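Local coordinates for protein 5'-Methylthioadenosine Nucleosidase (Arabidopsis thaliana, PDB 2H8G) that belongs to the nucleosidases of the phosphorylase superfamily, forms a two-subunit assembly and holds adenine in a pocket, at residues 23-27 and 259-264; 46-51 and 63-69; 56-62 and 97-102; 69-74 and 256-260. All coordinates share one frame. Residues are numbered along the deposited sequence.

How the contacts relate
Contact 4 lies between contacts 1 and 2, about 9 and 13 Å from their centres. It shares Ile259 and Asn260, where helix 233-259 ends, with contact 1, and His69, at the turn between the neighbouring strands 63-69 and 72-78, with contact 2. Contact 3, on helix 92-106 at the second subunit, is about 15 Å from contact 2, 23 Å from contact 4 and 26 Å from contact 1 between centres. Contact 1 pairs the two ends of the modelled chain, enclosing contacts 2 and 3. Contact 2 closes before contact 4 opens, and contact 3 crosses both. Contact 1 joins the tail of helix 233-259 to the lead-in of strand 28-32; contact 4 joins its end to the hairpin.

Contact 1: residues 23-27 and 259-264; sequences LRPIS and INGRNL
Two pieces without regular secondary structure meet here: the lead-in to strand 28-32 and the tail of helix 233-259. Residues 23-26 are extended. Helical geometry stops at Asn260, and Ile259 to Arg262 form a type II beta turn closed by Arg262 N to Ile259 O at 2.9 Å. Gly261 has phi/psi 82/-11, where a CB would jam against the preceding carbonyl. The chain then extends through Arg262 and Asn263, and Pro25 CA lies 3.9 Å from Asn263 CA.

Ile26 is the centre of the contact. Its N donates to Arg262 O at 2.9 Å, the one direct hydrogen bond between the segments. Its side chain, chi1 m and chi2 t, reaches between Ile259 and Leu264: CD1 is 3.4 Å from Ile259 CG2 and 3.9 Å from Leu264 CD2. Leu72 and Leu267 also touch this side chain. Pro25 packs beside the tail, its CA 3.6 Å from Arg262 O and its CB 4.1 Å from Gly261 O. Asn263, chi1 p, brings CB to 3.5 Å from Arg24 O.

Two waters complete the join. One links Arg24 O and Leu264 N, 2.8 Å from each. The other donates to Ile26 O at 2.6 Å and bonds weakly to Gly261 N. Both ends of the modelled chain thus meet beside strand 72-78, in a helix-ending type II turn held to the lead-in of a sheet strand.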
loop_
_atom_site.group_PDB
_atom_site.type_symbol
_atom_site.label_atom_id
_atom_site.label_comp_id
_atom_site.label_asym_id
_atom_site.label_seq_id
_atom_site.Cartn_x
_atom_site.Cartn_y
_atom_site.Cartn_z
ATOM N N LEU A 23 27.472 -6.072 18.496
ATOM C CA LEU A 23 26.636 -6.906 17.636
ATOM C C LEU A 23 26.490 -8.315 18.196
ATOM O O LEU A 23 27.431 -8.871 18.766
ATOM C CB LEU A 23 27.226 -6.953 16.225
ATOM C CG LEU A 23 27.256 -5.578 15.551
ATOM C CD1 LEU A 23 28.012 -5.639 14.229
ATOM C CD2 LEU A 23 25.827 -5.101 15.346
ATOM N N ARG A 24 25.304 -8.891 18.026
ATOM C CA ARG A 24 25.022 -10.223 18.543
ATOM C C ARG A 24 24.282 -11.074 17.520
ATOM O O ARG A 24 23.817 -10.571 16.496
ATOM C CB ARG A 24 24.175 -10.113 19.817
ATOM C CG ARG A 24 24.720 -9.129 20.841
ATOM C CD ARG A 24 23.819 -9.036 22.063
ATOM N NE ARG A 24 24.367 -8.128 23.067
ATOM C CZ ARG A 24 24.438 -6.808 22.934
ATOM N NH1 ARG A 24 24.962 -6.073 23.904
ATOM N NH2 ARG A 24 23.970 -6.217 21.843
ATOM N N PRO A 25 24.167 -12.386 17.784
ATOM C CA PRO A 25 23.469 -13.283 16.862
ATOM C C PRO A 25 22.003 -12.887 16.694
ATOM O O PRO A 25 21.384 -12.348 17.612
ATOM C CB PRO A 25 23.611 -14.647 17.533
ATOM C CG PRO A 25 24.912 -14.527 18.268
ATOM C CD PRO A 25 24.807 -13.150 18.870
ATOM N N ILE A 26 21.462 -13.150 15.510
ATOM C CA ILE A 26 20.068 -12.855 15.215
ATOM C C ILE A 26 19.222 -13.567 16.264
ATOM O O ILE A 26 19.485 -14.724 16.593
ATOM C CB ILE A 26 19.695 -13.374 13.812
ATOM C CG1 ILE A 26 20.482 -12.596 12.757
ATOM C CG2 ILE A 26 18.195 -13.257 13.587
ATOM C CD1 ILE A 26 20.387 -13.177 11.367
ATOM N N SER A 27 18.213 -12.884 16.794
ATOM C CA SER A 27 17.366 -13.487 17.816
ATOM C C SER A 27 15.899 -13.588 17.424
ATOM O O SER A 27 15.167 -14.416 17.967
ATOM C CB SER A 27 17.488 -12.707 19.128
ATOM O OG SER A 27 17.004 -11.384 18.985
ATOM N N ILE A 259 20.154 -19.442 9.390
ATOM C CA ILE A 259 20.216 -18.188 10.137
ATOM C C ILE A 259 20.508 -18.385 11.622
ATOM O O ILE A 259 21.227 -17.592 12.231
ATOM C CB ILE A 259 18.892 -17.404 9.997
ATOM C CG1 ILE A 259 18.737 -16.911 8.558
ATOM C CG2 ILE A 259 18.857 -16.236 10.977
ATOM C CD1 ILE A 259 17.403 -16.244 8.285
ATOM N N ASN A 260 19.949 -19.442 12.199
ATOM C CA ASN A 260 20.136 -19.719 13.618
ATOM C C ASN A 260 21.607 -19.716 14.022
ATOM O O ASN A 260 22.444 -20.333 13.369
ATOM C CB ASN A 260 19.491 -21.062 13.975
ATOM C CG ASN A 260 19.638 -21.409 15.447
ATOM O OD1 ASN A 260 20.575 -22.107 15.843
ATOM N ND2 ASN A 260 18.719 -20.912 16.266
ATOM N N GLY A 261 21.911 -18.995 15.096
ATOM C CA GLY A 261 23.276 -18.924 15.588
ATOM C C GLY A 261 24.167 -17.927 14.872
ATOM O O GLY A 261 25.271 -17.634 15.331
ATOM N N ARG A 262 23.698 -17.401 13.745
ATOM C CA ARG A 262 24.480 -16.441 12.977
ATOM C C ARG A 262 24.022 -15.015 13.235
ATOM O O ARG A 262 22.889 -14.781 13.657
ATOM C CB ARG A 262 24.345 -16.719 11.476
ATOM C CG ARG A 262 24.984 -18.004 10.984
ATOM C CD ARG A 262 24.667 -18.213 9.506
ATOM N NE ARG A 262 25.224 -19.460 8.992
ATOM C CZ ARG A 262 26.481 -19.613 8.588
ATOM N NH1 ARG A 262 27.323 -18.589 8.629
ATOM N NH2 ARG A 262 26.897 -20.793 8.153
ATOM N N ASN A 263 24.914 -14.061 12.992
ATOM C CA ASN A 263 24.559 -12.658 13.141
ATOM C C ASN A 263 24.372 -12.144 11.716
ATOM O O ASN A 263 24.781 -12.803 10.762
ATOM C CB ASN A 263 25.651 -11.872 13.873
ATOM C CG ASN A 263 27.021 -12.081 13.282
ATOM O OD1 ASN A 263 27.225 -11.910 12.080
ATOM N ND2 ASN A 263 27.978 -12.449 14.127
ATOM N N LEU A 264 23.746 -10.983 11.568
ATOM C CA LEU A 264 23.482 -10.424 10.244
ATOM C C LEU A 264 24.657 -10.435 9.275
ATOM O O LEU A 264 24.472 -10.657 8.077
ATOM C CB LEU A 264 22.941 -8.999 10.380
ATOM C CG LEU A 264 21.519 -8.916 10.944
ATOM C CD1 LEU A 264 21.179 -7.471 11.252
ATOM C CD2 LEU A 264 20.531 -9.497 9.943
HETATM O O HOH W 1 23.526 -9.476 13.916
HETATM O O HOH W 2 21.264 -16.548 15.961
#

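Contact 2: residues 46-51 and 63-69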
loop_
_atom_site.group_PDB
_atom_site.type_symbol
_atom_site.label_atom_id
_atom_site.label_comp_id
_atom_site.label_asym_id
_atom_site.label_seq_id
_atom_site.Cartn_x
_atom_site.Cartn_y
_atom_site.Cartn_z
ATOM N N PHE A 46 7.112 -25.947 12.085
ATOM C CA PHE A 46 7.776 -25.533 13.317
ATOM C C PHE A 46 6.818 -25.482 14.502
ATOM O O PHE A 46 7.158 -24.964 15.564
ATOM C CB PHE A 46 8.449 -24.170 13.130
ATOM C CG PHE A 46 9.608 -24.195 12.171
ATOM C CD1 PHE A 46 9.399 -24.371 10.806
ATOM C CD2 PHE A 46 10.913 -24.067 12.637
ATOM C CE1 PHE A 46 10.474 -24.423 9.919
ATOM C CE2 PHE A 46 11.995 -24.117 11.759
ATOM C CZ PHE A 46 11.774 -24.296 10.397
ATOM N N GLY A 47 5.618 -26.022 14.308
ATOM C CA GLY A 47 4.625 -26.047 15.368
ATOM C C GLY A 47 4.341 -24.696 15.994
ATOM O O GLY A 47 4.241 -24.578 17.216
ATOM N N LEU A 48 4.209 -23.671 15.159
ATOM C CA LEU A 48 3.924 -22.329 15.653
ATOM C C LEU A 48 2.465 -22.252 16.092
ATOM O O LEU A 48 1.592 -22.877 15.487
ATOM C CB LEU A 48 4.190 -21.296 14.555
ATOM C CG LEU A 48 5.583 -21.299 13.921
ATOM C CD1 LEU A 48 5.638 -20.250 12.825
ATOM C CD2 LEU A 48 6.640 -21.018 14.971
ATOM N N SER A 49 2.202 -21.485 17.143
ATOM C CA SER A 49 0.844 -21.336 17.654
ATOM C C SER A 49 0.246 -19.995 17.246
ATOM O O SER A 49 0.923 -18.967 17.272
ATOM C CB SER A 49 0.839 -21.452 19.181
ATOM O OG SER A 49 1.329 -22.717 19.596
ATOM N N GLU A 50 -1.028 -20.016 16.872
ATOM C CA GLU A 50 -1.726 -18.803 16.463
ATOM C C GLU A 50 -2.093 -17.987 17.694
ATOM O O GLU A 50 -2.924 -18.409 18.497
ATOM C CB GLU A 50 -2.999 -19.163 15.693
ATOM C CG GLU A 50 -3.672 -17.979 15.020
ATOM C CD GLU A 50 -5.000 -18.342 14.390
ATOM O OE1 GLU A 50 -5.063 -19.365 13.675
ATOM O OE2 GLU A 50 -5.981 -17.600 14.603
ATOM N N THR A 51 -1.469 -16.822 17.846
ATOM C CA THR A 51 -1.750 -15.958 18.985
ATOM C C THR A 51 -3.211 -15.528 18.944
ATOM O O THR A 51 -3.670 -14.945 17.962
ATOM C CB THR A 51 -0.869 -14.693 18.969
ATOM O OG1 THR A 51 -1.151 -13.932 17.788
ATOM C CG2 THR A 51 0.602 -15.067 18.986
ATOM N N VAL A 63 -3.313 -12.197 11.157
ATOM C CA VAL A 63 -3.009 -13.409 11.905
ATOM C C VAL A 63 -1.525 -13.474 12.237
ATOM O O VAL A 63 -0.673 -13.311 11.362
ATOM C CB VAL A 63 -3.387 -14.666 11.097
ATOM C CG1 VAL A 63 -3.236 -15.905 11.966
ATOM C CG2 VAL A 63 -4.805 -14.545 10.570
ATOM N N LEU A 64 -1.220 -13.711 13.507
ATOM C CA LEU A 64 0.162 -13.803 13.957
ATOM C C LEU A 64 0.439 -15.153 14.603
ATOM O O LEU A 64 -0.211 -15.526 15.580
ATOM C CB LEU A 64 0.465 -12.685 14.959
ATOM C CG LEU A 64 1.811 -12.754 15.689
ATOM C CD1 LEU A 64 2.957 -12.732 14.683
ATOM C CD2 LEU A 64 1.923 -11.588 16.655
ATOM N N TYR A 65 1.395 -15.891 14.048
ATOM C CA TYR A 65 1.764 -17.188 14.603
ATOM C C TYR A 65 3.127 -17.006 15.252
ATOM O O TYR A 65 4.033 -16.429 14.649
ATOM C CB TYR A 65 1.873 -18.261 13.514
ATOM C CG TYR A 65 0.637 -18.449 12.665
ATOM C CD1 TYR A 65 0.410 -17.654 11.546
ATOM C CD2 TYR A 65 -0.296 -19.443 12.967
ATOM C CE1 TYR A 65 -0.709 -17.841 10.743
ATOM C CE2 TYR A 65 -1.423 -19.639 12.171
ATOM C CZ TYR A 65 -1.622 -18.834 11.059
ATOM O OH TYR A 65 -2.729 -19.022 10.263
ATOM N N HIS A 66 3.274 -17.485 16.483
ATOM C CA HIS A 66 4.547 -17.353 17.177
ATOM C C HIS A 66 5.064 -18.710 17.632
ATOM O O HIS A 66 4.297 -19.659 17.807
ATOM C CB HIS A 66 4.408 -16.413 18.381
ATOM C CG HIS A 66 3.614 -16.986 19.514
ATOM N ND1 HIS A 66 2.329 -17.463 19.361
ATOM C CD2 HIS A 66 3.921 -17.146 20.823
ATOM C CE1 HIS A 66 1.880 -17.891 20.527
ATOM N NE2 HIS A 66 2.826 -17.711 21.431
ATOM N N GLY A 67 6.376 -18.795 17.810
ATOM C CA GLY A 67 6.984 -20.038 18.237
ATOM C C GLY A 67 8.475 -19.868 18.424
ATOM O O GLY A 67 9.022 -18.791 18.182
ATOM N N VAL A 68 9.138 -20.933 18.859
ATOM C CA VAL A 68 10.575 -20.882 19.081
ATOM C C VAL A 68 11.275 -22.090 18.475
ATOM O O VAL A 68 10.826 -23.228 18.625
ATOM C CB VAL A 68 10.908 -20.828 20.589
ATOM C CG1 VAL A 68 12.408 -20.688 20.783
ATOM C CG2 VAL A 68 10.171 -19.668 21.244
ATOM N N HIS A 69 12.373 -21.827 17.778
ATOM C CA HIS A 69 13.164 -22.878 17.159
ATOM C C HIS A 69 14.615 -22.608 17.515
ATOM O O HIS A 69 15.201 -21.628 17.057
ATOM C CB HIS A 69 12.995 -22.862 15.640
ATOM C CG HIS A 69 13.685 -23.997 14.950
ATOM N ND1 HIS A 69 13.323 -25.313 15.140
ATOM C CD2 HIS A 69 14.723 -24.014 14.082
ATOM C CE1 HIS A 69 14.108 -26.092 14.419
ATOM N NE2 HIS A 69 14.967 -25.329 13.767
HETATM O O HOH W 3 9.393 -24.303 16.549
HETATM O O HOH W 4 4.387 -22.019 20.095
HETATM O O HOH W 5 -3.280 -13.776 15.553
#
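The two segments run antiparallel, with end-to-end directions 139° apart. Ser49 and His66 form a hydrogen-bonded pair: Ser49 N to His66 O and His66 N to Ser49 O are both 2.9 Å. Glu50 and Tyr65 form the next, non-hydrogen-bonded pair, with CA atoms 4.3 Å apart. Thr51 N then donates to Leu64 O at 2.9 Å. Tyr65 CA adds a CA-H...O contact to Ser49 O at 3.3 Å. Before the strand, Gly47 has positive phi and is the C-prime residue of the Schellman motif that ends helix 36-45.

Side chains reinforce the ladder. His66 ND1 gives Ser49 O a further hydrogen bond of 2.9 Å, and Thr51 OG1 donates to Leu64 O at 2.9 Å. Leu48 CB packs on Tyr65 CB at 4.0 Å, and both residues also touch helix 36-45. Leu48 CD2 lies 3.4 Å from Gly67 CA, in space that a CB on residue 67 would occupy. Phe46 turns its ring edge to the face of His69, centroids 4.8 Å apart and planes at 79°; His69 NE2 bonds to Asn257. A water donates to both Phe46 O and Val68 O where the two segments draw apart.

This is a helix-to-strand connection in an alpha/beta fold: a Schellman-capped helix leads straight into a short antiparallel strand at the edge of the mixed sheet.

Contact 3: residues 56-62 and 97-102; sequences LGKGLPW and LITFAS
A loop packs against a helix here, at the dimer interface of this alpha/beta fold. Residues 57-61 loop away, turning at Gly59 (phi/psi 109/22), and only the ends, Leu56 and Trp62, touch the helical residues 97-102 of helix 92-106. Leu56 CA is 6.6 Å from Ser102 CA, and Trp62 CA is 7.5 Å from Ile98 CA. No hydrogen bond crosses the contact.

Trp62, chi1 m and chi2 -18°, lays its indole on the helix. Ile98 CG2 is the bump beneath it, 3.4 Å from the centroid of the five-membered ring and 7° off its normal, a CH-pi contact. Trp62 CZ2, on the six-membered ring, packs against Leu97 CB at 3.7 Å. The small side chain of Ala101 leaves a shallow place that both loop ends use: its CB is 3.5 Å from Trp62 CZ3 and 3.4 Å from Leu56 CD1. Trp62 also meets the ring of Phe100 of the second subunit.

Leu56 is chi1 t and chi2 p. Its CD2 lies 3.7 Å from Ser102 OG, and its CD1 just 2.9 Å from Ala101 O.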
loop_
_atom_site.group_PDB
_atom_site.type_symbol
_atom_site.label_atom_id
_atom_site.label_comp_id
_atom_site.label_asym_id
_atom_site.label_seq_id
_atom_site.Cartn_x
_atom_site.Cartn_y
_atom_site.Cartn_z
ATOM N N LEU A 56 -0.346 -7.915 17.726
ATOM C CA LEU A 56 -0.145 -6.760 16.864
ATOM C C LEU A 56 -1.225 -5.689 16.960
ATOM O O LEU A 56 -0.953 -4.564 17.383
ATOM C CB LEU A 56 0.002 -7.224 15.413
ATOM C CG LEU A 56 0.465 -6.159 14.418
ATOM C CD1 LEU A 56 1.689 -5.448 14.970
ATOM C CD2 LEU A 56 0.779 -6.811 13.079
ATOM N N GLY A 57 -2.448 -6.029 16.563
ATOM C CA GLY A 57 -3.527 -5.058 16.611
ATOM C C GLY A 57 -4.746 -5.511 17.390
ATOM O O GLY A 57 -4.904 -6.695 17.688
ATOM N N LYS A 58 -5.613 -4.559 17.721
ATOM C CA LYS A 58 -6.829 -4.849 18.468
ATOM C C LYS A 58 -8.058 -4.624 17.591
ATOM O O LYS A 58 -8.566 -3.506 17.496
ATOM C CB LYS A 58 -6.904 -3.960 19.714
ATOM C CG LYS A 58 -8.191 -4.106 20.515
ATOM C CD LYS A 58 -8.153 -3.302 21.811
ATOM C CE LYS A 58 -7.248 -3.949 22.854
ATOM N NZ LYS A 58 -5.831 -4.060 22.407
ATOM N N GLY A 59 -8.527 -5.691 16.949
ATOM C CA GLY A 59 -9.693 -5.585 16.090
ATOM C C GLY A 59 -9.362 -5.709 14.614
ATOM O O GLY A 59 -10.127 -5.268 13.756
ATOM N N LEU A 60 -8.220 -6.319 14.316
ATOM C CA LEU A 60 -7.786 -6.500 12.937
ATOM C C LEU A 60 -7.842 -7.972 12.533
ATOM O O LEU A 60 -7.768 -8.860 13.381
ATOM C CB LEU A 60 -6.361 -5.967 12.772
ATOM C CG LEU A 60 -6.181 -4.496 13.154
ATOM C CD1 LEU A 60 -4.706 -4.128 13.124
ATOM C CD2 LEU A 60 -6.979 -3.622 12.202
ATOM N N PRO A 61 -7.984 -8.248 11.228
ATOM C CA PRO A 61 -8.050 -9.624 10.731
ATOM C C PRO A 61 -6.675 -10.272 10.604
ATOM O O PRO A 61 -6.567 -11.453 10.274
ATOM C CB PRO A 61 -8.729 -9.460 9.381
ATOM C CG PRO A 61 -8.159 -8.164 8.906
ATOM C CD PRO A 61 -8.250 -7.290 10.139
ATOM N N TRP A 62 -5.628 -9.501 10.873
ATOM C CA TRP A 62 -4.270 -10.016 10.764
ATOM C C TRP A 62 -4.032 -11.209 11.679
ATOM O O TRP A 62 -4.487 -11.232 12.825
ATOM C CB TRP A 62 -3.257 -8.910 11.064
ATOM C CG TRP A 62 -3.428 -7.705 10.190
ATOM C CD1 TRP A 62 -4.114 -7.639 9.010
ATOM C CD2 TRP A 62 -2.896 -6.397 10.418
ATOM N NE1 TRP A 62 -4.044 -6.368 8.491
ATOM C CE2 TRP A 62 -3.302 -5.585 9.336
ATOM C CE3 TRP A 62 -2.114 -5.828 11.433
ATOM C CZ2 TRP A 62 -2.953 -4.233 9.238
ATOM C CZ3 TRP A 62 -1.767 -4.482 11.336
ATOM C CH2 TRP A 62 -2.189 -3.701 10.245
ATOM N N LEU A 97 1.057 -2.704 5.326
ATOM C CA LEU A 97 0.519 -2.462 6.664
ATOM C C LEU A 97 0.990 -3.487 7.690
ATOM O O LEU A 97 1.425 -3.117 8.783
ATOM C CB LEU A 97 -1.010 -2.438 6.630
ATOM C CG LEU A 97 -1.650 -1.298 5.837
ATOM C CD1 LEU A 97 -3.129 -1.571 5.659
ATOM C CD2 LEU A 97 -1.424 0.018 6.562
ATOM N N ILE A 98 0.919 -4.773 7.356
ATOM C CA ILE A 98 1.355 -5.778 8.320
ATOM C C ILE A 98 2.866 -5.755 8.516
ATOM O O ILE A 98 3.362 -6.084 9.591
ATOM C CB ILE A 98 0.887 -7.205 7.935
ATOM C CG1 ILE A 98 1.561 -7.678 6.646
ATOM C CG2 ILE A 98 -0.624 -7.215 7.785
ATOM C CD1 ILE A 98 1.188 -9.099 6.262
ATOM N N THR A 99 3.606 -5.357 7.486
ATOM C CA THR A 99 5.055 -5.271 7.615
ATOM C C THR A 99 5.375 -4.126 8.582
ATOM O O THR A 99 6.202 -4.274 9.485
ATOM C CB THR A 99 5.733 -4.989 6.257
ATOM O OG1 THR A 99 5.451 -6.061 5.353
ATOM C CG2 THR A 99 7.239 -4.868 6.429
ATOM N N PHE A 100 4.698 -2.996 8.395
ATOM C CA PHE A 100 4.902 -1.831 9.244
ATOM C C PHE A 100 4.540 -2.140 10.696
ATOM O O PHE A 100 5.335 -1.905 11.604
ATOM C CB PHE A 100 4.046 -0.663 8.747
ATOM C CG PHE A 100 4.128 0.561 9.613
ATOM C CD1 PHE A 100 5.248 1.385 9.577
ATOM C CD2 PHE A 100 3.090 0.880 10.483
ATOM C CE1 PHE A 100 5.333 2.511 10.400
ATOM C CE2 PHE A 100 3.166 2.001 11.308
ATOM C CZ PHE A 100 4.289 2.814 11.264
ATOM N N ALA A 101 3.342 -2.675 10.910
ATOM C CA ALA A 101 2.889 -2.986 12.264
ATOM C C ALA A 101 3.744 -4.058 12.941
ATOM O O ALA A 101 4.045 -3.957 14.134
ATOM C CB ALA A 101 1.422 -3.416 12.235
ATOM N N SER A 102 4.137 -5.075 12.180
ATOM C CA SER A 102 4.963 -6.161 12.707
ATOM C C SER A 102 6.337 -5.664 13.138
ATOM O O SER A 102 6.871 -6.105 14.161
ATOM C CB SER A 102 5.120 -7.261 11.653
ATOM O OG SER A 102 3.860 -7.820 11.337
#

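Contact 4: residues 69-74 and 256-260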
loop_
_atom_site.group_PDB
_atom_site.type_symbol
_atom_site.label_atom_id
_atom_site.label_comp_id
_atom_site.label_asym_id
_atom_site.label_seq_id
_atom_site.Cartn_x
_atom_site.Cartn_y
_atom_site.Cartn_z
ATOM N N HIS A 69 12.373 -21.827 17.778
ATOM C CA HIS A 69 13.164 -22.878 17.159
ATOM C C HIS A 69 14.615 -22.608 17.515
ATOM O O HIS A 69 15.201 -21.628 17.057
ATOM C CB HIS A 69 12.995 -22.862 15.640
ATOM C CG HIS A 69 13.685 -23.997 14.950
ATOM N ND1 HIS A 69 13.323 -25.313 15.140
ATOM C CD2 HIS A 69 14.723 -24.014 14.082
ATOM C CE1 HIS A 69 14.108 -26.092 14.419
ATOM N NE2 HIS A 69 14.967 -25.329 13.767
ATOM N N LYS A 70 15.188 -23.476 18.341
ATOM C CA LYS A 70 16.569 -23.325 18.774
ATOM C C LYS A 70 16.771 -21.973 19.447
ATOM O O LYS A 70 16.106 -21.663 20.435
ATOM C CB LYS A 70 17.520 -23.470 17.582
ATOM C CG LYS A 70 17.461 -24.838 16.921
ATOM C CD LYS A 70 18.381 -24.922 15.716
ATOM C CE LYS A 70 18.250 -26.269 15.022
ATOM N NZ LYS A 70 19.116 -26.365 13.813
ATOM N N ASP A 71 17.677 -21.166 18.909
ATOM C CA ASP A 71 17.962 -19.856 19.483
ATOM C C ASP A 71 17.275 -18.716 18.734
ATOM O O ASP A 71 17.699 -17.564 18.826
ATOM C CB ASP A 71 19.474 -19.613 19.500
ATOM C CG ASP A 71 20.240 -20.749 20.154
ATOM O OD1 ASP A 71 20.314 -21.845 19.556
ATOM O OD2 ASP A 71 20.766 -20.549 21.270
ATOM N N LEU A 72 16.212 -19.032 18.002
ATOM C CA LEU A 72 15.498 -18.012 17.244
ATOM C C LEU A 72 14.011 -17.922 17.550
ATOM O O LEU A 72 13.314 -18.934 17.621
ATOM C CB LEU A 72 15.662 -18.253 15.738
ATOM C CG LEU A 72 16.999 -17.948 15.065
ATOM C CD1 LEU A 72 16.938 -18.398 13.611
ATOM C CD2 LEU A 72 17.294 -16.459 15.151
ATOM N N ARG A 73 13.532 -16.696 17.731
ATOM C CA ARG A 73 12.119 -16.460 17.963
ATOM C C ARG A 73 11.560 -16.323 16.556
ATOM O O ARG A 73 12.076 -15.540 15.760
ATOM C CB ARG A 73 11.899 -15.158 18.735
ATOM C CG ARG A 73 12.319 -15.212 20.194
ATOM C CD ARG A 73 12.100 -13.869 20.876
ATOM N NE ARG A 73 12.271 -13.953 22.325
ATOM C CZ ARG A 73 11.477 -14.651 23.130
ATOM N NH1 ARG A 73 10.452 -15.329 22.631
ATOM N NH2 ARG A 73 11.705 -14.674 24.437
ATOM N N ILE A 74 10.531 -17.096 16.238
ATOM C CA ILE A 74 9.945 -17.039 14.907
ATOM C C ILE A 74 8.528 -16.500 14.930
ATOM O O ILE A 74 7.664 -17.018 15.635
ATOM C CB ILE A 74 9.921 -18.429 14.243
ATOM C CG1 ILE A 74 11.333 -19.011 14.203
ATOM C CG2 ILE A 74 9.350 -18.319 12.830
ATOM C CD1 ILE A 74 11.400 -20.403 13.622
ATOM N N ILE A 256 15.819 -20.923 7.847
ATOM C CA ILE A 256 15.731 -20.709 9.286
ATOM C C ILE A 256 16.880 -21.401 10.013
ATOM O O ILE A 256 17.524 -20.806 10.879
ATOM C CB ILE A 256 14.383 -21.216 9.848
ATOM C CG1 ILE A 256 13.276 -20.226 9.486
ATOM C CG2 ILE A 256 14.466 -21.383 11.359
ATOM C CD1 ILE A 256 13.538 -18.815 9.986
ATOM N N ASN A 257 17.146 -22.652 9.654
ATOM C CA ASN A 257 18.226 -23.387 10.298
ATOM C C ASN A 257 19.599 -22.807 9.977
ATOM O O ASN A 257 20.540 -22.957 10.757
ATOM C CB ASN A 257 18.164 -24.866 9.916
ATOM C CG ASN A 257 17.115 -25.620 10.708
ATOM O OD1 ASN A 257 17.141 -25.627 11.941
ATOM N ND2 ASN A 257 16.183 -26.256 10.009
ATOM N N PHE A 258 19.713 -22.133 8.836
ATOM C CA PHE A 258 20.977 -21.516 8.448
ATOM C C PHE A 258 21.203 -20.250 9.270
ATOM O O PHE A 258 22.301 -20.008 9.776
ATOM C CB PHE A 258 20.962 -21.140 6.967
ATOM C CG PHE A 258 22.232 -20.489 6.499
ATOM C CD1 PHE A 258 23.341 -21.258 6.164
ATOM C CD2 PHE A 258 22.324 -19.104 6.410
ATOM C CE1 PHE A 258 24.524 -20.656 5.746
ATOM C CE2 PHE A 258 23.505 -18.493 5.994
ATOM C CZ PHE A 258 24.606 -19.272 5.660
ATOM N N ILE A 259 20.154 -19.442 9.390
ATOM C CA ILE A 259 20.216 -18.188 10.137
ATOM C C ILE A 259 20.508 -18.385 11.622
ATOM O O ILE A 259 21.227 -17.592 12.231
ATOM C CB ILE A 259 18.892 -17.404 9.997
ATOM C CG1 ILE A 259 18.737 -16.911 8.558
ATOM C CG2 ILE A 259 18.857 -16.236 10.977
ATOM C CD1 ILE A 259 17.403 -16.244 8.285
ATOM N N ASN A 260 19.949 -19.442 12.199
ATOM C CA ASN A 260 20.136 -19.719 13.618
ATOM C C ASN A 260 21.607 -19.716 14.022
ATOM O O ASN A 260 22.444 -20.333 13.369
ATOM C CB ASN A 260 19.491 -21.062 13.975
ATOM C CG ASN A 260 19.638 -21.409 15.447
ATOM O OD1 ASN A 260 20.575 -22.107 15.843
ATOM N ND2 ASN A 260 18.719 -20.912 16.266
#
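Asn257 OD1 accepts two hydrogen bonds, from His69 NE2 at 2.9 Å and from Lys70 NZ at 2.8 Å. Both donors belong to a two-residue beta hairpin that joins strands 63-69 and 72-78, and the acceptor is on the last turn of helix 233-259. The hairpin has a type II' turn from His69 to Leu72, with His69 N to Leu72 O at 3.0 Å and Leu72 N to His69 O at 2.9 Å. Lys70 takes the positive phi (57°) of this turn. Its extended side chain runs toward the helix.

Asn260, the first residue beyond the helix, fits against the turn, touching Lys70, Asp71 and Leu72. Its CA is 3.5 Å from Leu72 CD1.

Deeper in, the contact is apolar. Leu72 CD1 also packs on Ile259 CG2 at 3.9 Å, and Ile26 from the start of the chain touches both residues. Leu72 and Ile74, two apart on their strand, both point toward the helix. The face of the His69 imidazole also receives the ring edge of Phe46. Ile256 touches both His69 and Ile74: its CG2 is 3.8 Å from His69 CD2 and 3.9 Å from Ile74 CD1.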